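Local coordinates for protein 5-oxoprolinase subunit C (Escherichia coli, PDB 5DUD) that catalyses, as one subunit of 5-oxoprolinase, the cleavage of 5-oxoproline to L-glutamate coupled to the hydrolysis of ATP to ADP and phosphate, at residues 35-40 with 110-115. Residues are numbered along the deposited sequence; the frame is centred on the assembly and turned at random.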
loop_
_atom_site.group_PDB
_atom_site.type_symbol
_atom_site.label_atom_id
_atom_site.label_comp_id
_atom_site.label_asym_id
_atom_site.label_seq_id
_atom_site.Cartn_x
_atom_site.Cartn_y
_atom_site.Cartn_z
ATOM N N PRO A 35 -7.446 2.027 14.303
ATOM C CA PRO A 35 -8.200 2.005 15.571
ATOM C C PRO A 35 -9.320 3.047 15.661
ATOM O O PRO A 35 -10.313 2.779 16.330
ATOM C CB PRO A 35 -7.119 2.297 16.621
ATOM C CG PRO A 35 -5.857 1.862 15.991
ATOM C CD PRO A 35 -6.013 2.257 14.557
ATOM N N ALA A 36 -9.184 4.212 14.991
ATOM C CA ALA A 36 -10.224 5.250 15.009
ATOM C C ALA A 36 -11.482 4.804 14.241
ATOM O O ALA A 36 -12.581 4.910 14.781
ATOM C CB ALA A 36 -9.701 6.550 14.436
ATOM N N LEU A 37 -11.326 4.294 13.008
ATOM C CA LEU A 37 -12.431 3.786 12.182
ATOM C C LEU A 37 -13.130 2.573 12.842
ATOM O O LEU A 37 -14.360 2.469 12.789
ATOM C CB LEU A 37 -11.875 3.391 10.794
ATOM C CG LEU A 37 -12.870 2.786 9.799
ATOM C CD1 LEU A 37 -12.695 3.366 8.414
ATOM C CD2 LEU A 37 -12.718 1.270 9.707
ATOM N N ARG A 38 -12.341 1.656 13.446
ATOM C CA ARG A 38 -12.880 0.456 14.100
ATOM C C ARG A 38 -13.780 0.820 15.274
ATOM O O ARG A 38 -14.882 0.288 15.353
ATOM C CB ARG A 38 -11.768 -0.510 14.553
ATOM C CG ARG A 38 -11.190 -1.301 13.386
ATOM C CD ARG A 38 -10.077 -2.242 13.771
ATOM N NE ARG A 38 -9.628 -3.011 12.610
ATOM C CZ ARG A 38 -8.591 -3.843 12.590
ATOM N NH1 ARG A 38 -7.865 -4.038 13.690
ATOM N NH2 ARG A 38 -8.268 -4.489 11.479
ATOM N N ILE A 39 -13.356 1.758 16.138
ATOM C CA ILE A 39 -14.155 2.209 17.290
ATOM C C ILE A 39 -15.461 2.867 16.812
ATOM O O ILE A 39 -16.515 2.596 17.385
ATOM C CB ILE A 39 -13.333 3.174 18.193
ATOM C CG1 ILE A 39 -12.185 2.421 18.905
ATOM C CG2 ILE A 39 -14.220 3.879 19.229
ATOM C CD1 ILE A 39 -11.036 3.315 19.397
ATOM N N ALA A 40 -15.384 3.717 15.766
ATOM C CA ALA A 40 -16.549 4.400 15.195
ATOM C C ALA A 40 -17.584 3.395 14.698
ATOM O O ALA A 40 -18.757 3.512 15.047
ATOM C CB ALA A 40 -16.127 5.316 14.054
ATOM N N ARG A 110 -6.308 13.529 10.977
ATOM C CA ARG A 110 -7.419 12.788 10.371
ATOM C C ARG A 110 -8.565 12.468 11.353
ATOM O O ARG A 110 -8.321 12.064 12.486
ATOM C CB ARG A 110 -6.898 11.496 9.725
ATOM C CG ARG A 110 -6.152 11.776 8.417
ATOM C CD ARG A 110 -5.056 10.782 8.098
ATOM N NE ARG A 110 -4.220 11.246 6.983
ATOM C CZ ARG A 110 -3.110 11.984 7.084
ATOM N NH1 ARG A 110 -2.658 12.368 8.276
ATOM N NH2 ARG A 110 -2.441 12.340 5.992
ATOM N N SER A 111 -9.822 12.641 10.883
ATOM C CA SER A 111 -11.058 12.388 11.631
ATOM C C SER A 111 -11.928 11.403 10.854
ATOM O O SER A 111 -11.894 11.408 9.626
ATOM C CB SER A 111 -11.809 13.701 11.859
ATOM O OG SER A 111 -12.853 13.580 12.814
ATOM N N TYR A 112 -12.699 10.559 11.557
ATOM C CA TYR A 112 -13.542 9.549 10.905
ATOM C C TYR A 112 -15.015 9.727 11.273
ATOM O O TYR A 112 -15.322 10.137 12.387
ATOM C CB TYR A 112 -13.057 8.133 11.262
ATOM C CG TYR A 112 -11.630 7.901 10.822
ATOM C CD1 TYR A 112 -10.565 8.408 11.558
ATOM C CD2 TYR A 112 -11.346 7.282 9.611
ATOM C CE1 TYR A 112 -9.256 8.302 11.103
ATOM C CE2 TYR A 112 -10.036 7.141 9.160
ATOM C CZ TYR A 112 -8.992 7.654 9.910
ATOM O OH TYR A 112 -7.688 7.520 9.495
ATOM N N LEU A 113 -15.918 9.429 10.319
ATOM C CA LEU A 113 -17.364 9.546 10.495
ATOM C C LEU A 113 -18.060 8.261 10.019
ATOM O O LEU A 113 -18.046 7.962 8.825
ATOM C CB LEU A 113 -17.884 10.773 9.719
ATOM C CG LEU A 113 -19.403 10.972 9.668
ATOM C CD1 LEU A 113 -20.001 11.010 11.061
ATOM C CD2 LEU A 113 -19.761 12.233 8.926
ATOM N N ALA A 114 -18.677 7.521 10.957
ATOM C CA ALA A 114 -19.392 6.275 10.676
ATOM C C ALA A 114 -20.873 6.405 11.022
ATOM O O ALA A 114 -21.223 7.054 12.009
ATOM C CB ALA A 114 -18.777 5.141 11.472
ATOM N N VAL A 115 -21.732 5.771 10.221
ATOM C CA VAL A 115 -23.184 5.797 10.417
ATOM C C VAL A 115 -23.693 4.356 10.513
ATOM O O VAL A 115 -23.037 3.443 10.015
ATOM C CB VAL A 115 -23.903 6.606 9.303
ATOM C CG1 VAL A 115 -23.276 7.988 9.141
ATOM C CG2 VAL A 115 -23.917 5.861 7.971
#
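Ala36, Leu37 and Ala40 of helix 34-44 lie on Tyr112 and Ala114 of strand 110-115 in a buried, apolar helix-on-sheet contact; the strand is the central one of a five-stranded antiparallel sheet. The axes of segments 35-40 and 110-115 point the same general way, inclined by 24°, and approach to 8.1 Å. At one end the methyl of Ala36 meets the CD1 side of the Tyr112 ring obliquely, with Ala36 CB 3.5 Å from Tyr112 CD1. Leu37 CB lies 4.1 Å from Tyr112 CD2 on the other side of the same ring, which thus bridges two successive helix residues. With CG anti to the carbonyl carbon (chi1 -60°), the ring extends back along the strand toward the start of the helix. There its OH is hydrogen-bonded to Glu54 OE2 and to the backbone N of Asp33, two bonds that hold the polar end of the ring beside an otherwise apolar contact. One turn later the methyls of Ala40 and Ala114 meet, CB to CB at 3.7 Å; their CA atoms are 5.7 Å apart, consistent with two such small side chains. Thr73 of adjoining strand 68-74 hydrogen-bonds through OG1 to Ala36 O, and helix 285-302 packs against Pro35 and Ile39. The arrangement is that of a helix packed on one face of an antiparallel sheet, inclined by a modest angle to its central strand, here within the carboxyltransferase subdomain A and B family region, assigned to the cyclophilin-like clan.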